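Side-chain contacts in putative phosphoglycolate phosphatase (Lactobacillus delbrueckii, PDB 2HI0), which probably hydrolyses the phosphate ester of 2-phosphoglycolate: residues T40-D43 with I44-F47; G65-R68 with E69-V72. All blocks are in the same frame, centred on the assembly; numbering follows the deposited sequence.

In the fold
Contact 1 (40-47) comes first along the chain and contact 2 (65-72) second, with helix 52-63 between them; their centres are about 12 Å apart. Contact 1 lies at the start of helix 41-47; contact 2 runs from the loop after helix 52-63 into the short, weakly bonded helix 68-71. They belong to the helical part between strands 16-17 and 110-111, probably the cap domain carried by many haloacid dehalogenase relatives. A salt bridge joins them, Arg68 NH2 to Asp43 OD1 at 2.8 Å, and Phe47 CE1 packs on Leu71 CD1 at 3.8 Å. The capping aspartate of contact 1 is thereby tied to the first turn of the helix in contact 2.

Contact 1 of 2, residues T40-D43 with I44-F47; sequences TVED and IKNF
Lys45 turns CG away from its own carbonyl carbon (chi1 -65°) and then runs extended to NZ, while Glu42 starts the same way but bends at chi2 (-52°), which brings its carboxylate back to the lysine tip. In one of the two conformers of Glu42 the chains meet in a salt bridge, Lys45 NZ to Glu42 OE2 at 3.1 Å, with the ammonium on the syn side of the carboxylate oxygen. Val41 adds an apolar touch beside the lysine chain, which it crosses obliquely: its CG1 lies 3.7 Å from Lys45 CE. The same first turn is opened by a capping box. Thr40, the N-cap, accepts from Asp43 N through OG1 (3.0 Å), and Asp43 OD2 accepts in return from Thr40 N at 3.0 Å, a nearly straight bond (172°) that reaches the oxygen from above the carboxylate plane. The other carboxylate oxygen, Asp43 OD1, is bridged to Arg68, so this buried group is held at both oxygens and probably stays ionised. Further along, Asn46 N goes mainly to Asp43 O (2.9 Å), from above the carbonyl plane, and only weakly to Glu42 O; that oxygen gets its shorter bond from Asn46 ND2, at 2.9 Å and almost in the amide plane. Phe47 lays one ring face against Asp43 O, which stands 3.3 Å above the plane and over the ring centre, while CZ reaches Asp43 CB at 3.8 Å. Its ring also meets Phe39 edge-to-face and packs on Leu26 of helix 19-32 and Ala59 of helix 52-63.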
loop_
_atom_site.group_PDB
_atom_site.type_symbol
_atom_site.label_atom_id
_atom_site.label_comp_id
_atom_site.label_asym_id
_atom_site.label_seq_id
_atom_site.Cartn_x
_atom_site.Cartn_y
_atom_site.Cartn_z
ATOM N N THR A 40 3.030 16.879 -6.396
ATOM C CA THR A 40 4.378 16.342 -6.372
ATOM C C THR A 40 4.317 14.896 -5.888
ATOM O O THR A 40 3.313 14.450 -5.318
ATOM C CB THR A 40 5.274 17.141 -5.372
ATOM O OG1 THR A 40 4.715 17.005 -4.066
ATOM C CG2 THR A 40 5.340 18.673 -5.728
ATOM N N VAL A 41 5.408 14.159 -6.094
ATOM C CA VAL A 41 5.547 12.817 -5.503
ATOM C C VAL A 41 5.388 12.842 -3.982
ATOM O O VAL A 41 4.801 11.919 -3.409
ATOM C CB VAL A 41 6.883 12.142 -5.865
ATOM C CG1 VAL A 41 7.190 11.004 -4.915
ATOM C CG2 VAL A 41 6.898 11.724 -7.329
ATOM N N GLU A 42 5.871 13.896 -3.329
ATOM C CA GLU A 42 5.718 13.988 -1.878
ATOM C C GLU A 42 4.242 14.155 -1.486
ATOM O O GLU A 42 3.813 13.651 -0.443
ATOM C CB GLU A 42 6.555 15.130 -1.262
ATOM C CG GLU A 42 8.075 14.899 -1.234
ATOM C CD GLU A 42 8.530 13.565 -0.604
ATOM O OE1 GLU A 42 8.486 13.452 0.641
ATOM O OE2 GLU A 42 8.953 12.633 -1.351
ATOM N N ASP A 43 3.465 14.859 -2.315
ATOM C CA ASP A 43 2.031 15.012 -2.067
ATOM C C ASP A 43 1.398 13.616 -2.137
ATOM O O ASP A 43 0.590 13.214 -1.281
ATOM C CB ASP A 43 1.368 15.930 -3.100
ATOM C CG ASP A 43 1.755 17.397 -2.958
ATOM O OD1 ASP A 43 2.021 17.871 -1.823
ATOM O OD2 ASP A 43 1.739 18.075 -4.013
ATOM N N ILE A 44 1.749 12.887 -3.188
ATOM C CA ILE A 44 1.144 11.567 -3.395
ATOM C C ILE A 44 1.417 10.614 -2.223
ATOM O O ILE A 44 0.578 9.787 -1.882
ATOM C CB ILE A 44 1.595 10.942 -4.782
ATOM C CG1 ILE A 44 0.540 11.240 -5.848
ATOM C CG2 ILE A 44 1.891 9.467 -4.685
ATOM C CD1 ILE A 44 0.386 12.723 -6.178
ATOM N N LYS A 45 2.600 10.714 -1.623
ATOM C CA LYS A 45 2.940 9.900 -0.440
ATOM C C LYS A 45 2.057 10.190 0.764
ATOM O O LYS A 45 1.899 9.333 1.649
ATOM C CB LYS A 45 4.414 10.077 -0.099
ATOM C CG LYS A 45 5.358 9.546 -1.161
ATOM C CD LYS A 45 6.795 9.819 -0.822
ATOM C CE LYS A 45 7.709 9.066 -1.764
ATOM N NZ LYS A 45 9.140 9.524 -1.633
ATOM N N ASN A 46 1.451 11.375 0.767
ATOM C CA ASN A 46 0.451 11.760 1.782
ATOM C C ASN A 46 -0.982 11.374 1.385
ATOM O O ASN A 46 -1.891 11.331 2.225
ATOM C CB ASN A 46 0.484 13.269 2.046
ATOM C CG ASN A 46 1.651 13.690 2.877
ATOM O OD1 ASN A 46 1.557 13.775 4.116
ATOM N ND2 ASN A 46 2.770 13.943 2.218
ATOM N N PHE A 47 -1.227 11.127 0.108
ATOM C CA PHE A 47 -2.589 10.787 -0.303
ATOM C C PHE A 47 -2.911 9.311 -0.269
ATOM O O PHE A 47 -3.975 8.918 0.137
ATOM C CB PHE A 47 -2.902 11.309 -1.696
ATOM C CG PHE A 47 -2.693 12.814 -1.891
ATOM C CD1 PHE A 47 -2.777 13.714 -0.841
ATOM C CD2 PHE A 47 -2.459 13.296 -3.185
ATOM C CE1 PHE A 47 -2.564 15.061 -1.066
ATOM C CE2 PHE A 47 -2.279 14.611 -3.416
ATOM C CZ PHE A 47 -2.343 15.506 -2.345
#

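Contact 2 of 2, residues G65-R68 with E69-V72; sequences GSSR and ESLV
Ser66 sets its CB against the following helix, 3.4 Å from Ser70 OG and 4.0 Å from Leu71 CD2; its own hydroxyl bonds weakly to Ala61 O in the preceding helix. The turn just before it is a Schellman motif, in which Gly65 leaves helix 52-63 with a positive phi of 115°. Ser67 comes next and is the N-cap of helix 68-71. A chi1 of 70° places its OG between its backbone N and carbonyl carbon, where it accepts from Ser70 N at 3.0 Å. Ser70 replies with its hydroxyl, OG donating to Ser67 O at 2.8 Å with only a 19° tilt from the carbonyl plane. Backbone and side chain of each serine are thus both engaged, and the bond from Ser70 N to Ser67 O, weak by its angle, is a minor addition. A water extends the cap outward, bonded to Ser67 OG at 2.7 Å and, in one of two conformers of Glu69, donating to Glu69 OE1 at 2.6 Å. On another flank of Ser67 O lies Leu71, whose CG approaches to 3.3 Å. Arg68 begins the helical turn and receives Leu71 N on its carbonyl oxygen at 3.1 Å. Its side chain, extended from CG to NE, leads away from residues 69-72 to Asp43 of helix 41-47, which binds NH2 in a salt bridge, and it also touches Tyr62 of helix 52-63.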
loop_
_atom_site.group_PDB
_atom_site.type_symbol
_atom_site.label_atom_id
_atom_site.label_comp_id
_atom_site.label_asym_id
_atom_site.label_seq_id
_atom_site.Cartn_x
_atom_site.Cartn_y
_atom_site.Cartn_z
ATOM N N GLY A 65 -7.065 23.607 0.311
ATOM C CA GLY A 65 -6.255 24.318 1.306
ATOM C C GLY A 65 -5.994 23.581 2.607
ATOM O O GLY A 65 -5.434 24.183 3.536
ATOM N N SER A 66 -6.400 22.321 2.689
ATOM C CA SER A 66 -6.165 21.487 3.877
ATOM C C SER A 66 -4.673 21.237 4.120
ATOM O O SER A 66 -3.879 21.116 3.188
ATOM C CB SER A 66 -6.921 20.141 3.800
ATOM O OG SER A 66 -8.314 20.366 3.803
ATOM N N SER A 67 -4.299 21.204 5.390
ATOM C CA SER A 67 -2.948 20.857 5.809
ATOM C C SER A 67 -2.626 19.393 5.558
ATOM O O SER A 67 -3.527 18.529 5.528
ATOM C CB SER A 67 -2.751 21.158 7.278
ATOM O OG SER A 67 -3.504 20.247 8.048
ATOM N N ARG A 68 -1.347 19.075 5.423
ATOM C CA ARG A 68 -0.965 17.651 5.327
ATOM C C ARG A 68 -1.366 16.889 6.561
ATOM O O ARG A 68 -1.821 15.761 6.479
ATOM C CB ARG A 68 0.535 17.451 5.100
ATOM C CG ARG A 68 0.964 17.988 3.806
ATOM C CD ARG A 68 2.368 17.644 3.506
ATOM N NE ARG A 68 2.614 17.689 2.071
ATOM C CZ ARG A 68 3.828 17.585 1.538
ATOM N NH1 ARG A 68 4.896 17.432 2.325
ATOM N NH2 ARG A 68 3.973 17.636 0.216
ATOM N N GLU A 69 -1.207 17.505 7.734
ATOM C CA GLU A 69 -1.583 16.876 9.013
ATOM C C GLU A 69 -3.012 16.405 9.003
ATOM O O GLU A 69 -3.334 15.324 9.503
ATOM C CB GLU A 69 -1.451 17.851 10.196
ATOM C CG GLU A 69 -1.745 17.224 11.587
ATOM C CD GLU A 69 -3.201 17.381 12.147
ATOM O OE1 GLU A 69 -4.100 18.069 11.579
ATOM O OE2 GLU A 69 -3.441 16.772 13.222
ATOM N N SER A 70 -3.889 17.270 8.486
ATOM C CA SER A 70 -5.320 17.025 8.544
ATOM C C SER A 70 -5.719 15.842 7.696
ATOM O O SER A 70 -6.813 15.250 7.903
ATOM C CB SER A 70 -6.155 18.248 8.124
ATOM O OG SER A 70 -6.082 18.532 6.729
ATOM N N LEU A 71 -4.892 15.501 6.710
ATOM C CA LEU A 71 -5.245 14.416 5.811
ATOM C C LEU A 71 -5.116 13.029 6.467
ATOM O O LEU A 71 -5.760 12.071 6.029
ATOM C CB LEU A 71 -4.379 14.485 4.590
ATOM C CG LEU A 71 -4.350 15.791 3.805
ATOM C CD1 LEU A 71 -3.418 15.623 2.609
ATOM C CD2 LEU A 71 -5.684 16.317 3.413
ATOM N N VAL A 72 -4.296 12.908 7.503
ATOM C CA VAL A 72 -3.988 11.588 8.067
ATOM C C VAL A 72 -5.266 10.850 8.507
ATOM O O VAL A 72 -5.454 9.652 8.183
ATOM C CB VAL A 72 -2.944 11.665 9.190
ATOM C CG1 VAL A 72 -2.695 10.292 9.797
ATOM C CG2 VAL A 72 -1.608 12.293 8.688
HETATM O O HOH W 1 -3.831 20.497 10.688
#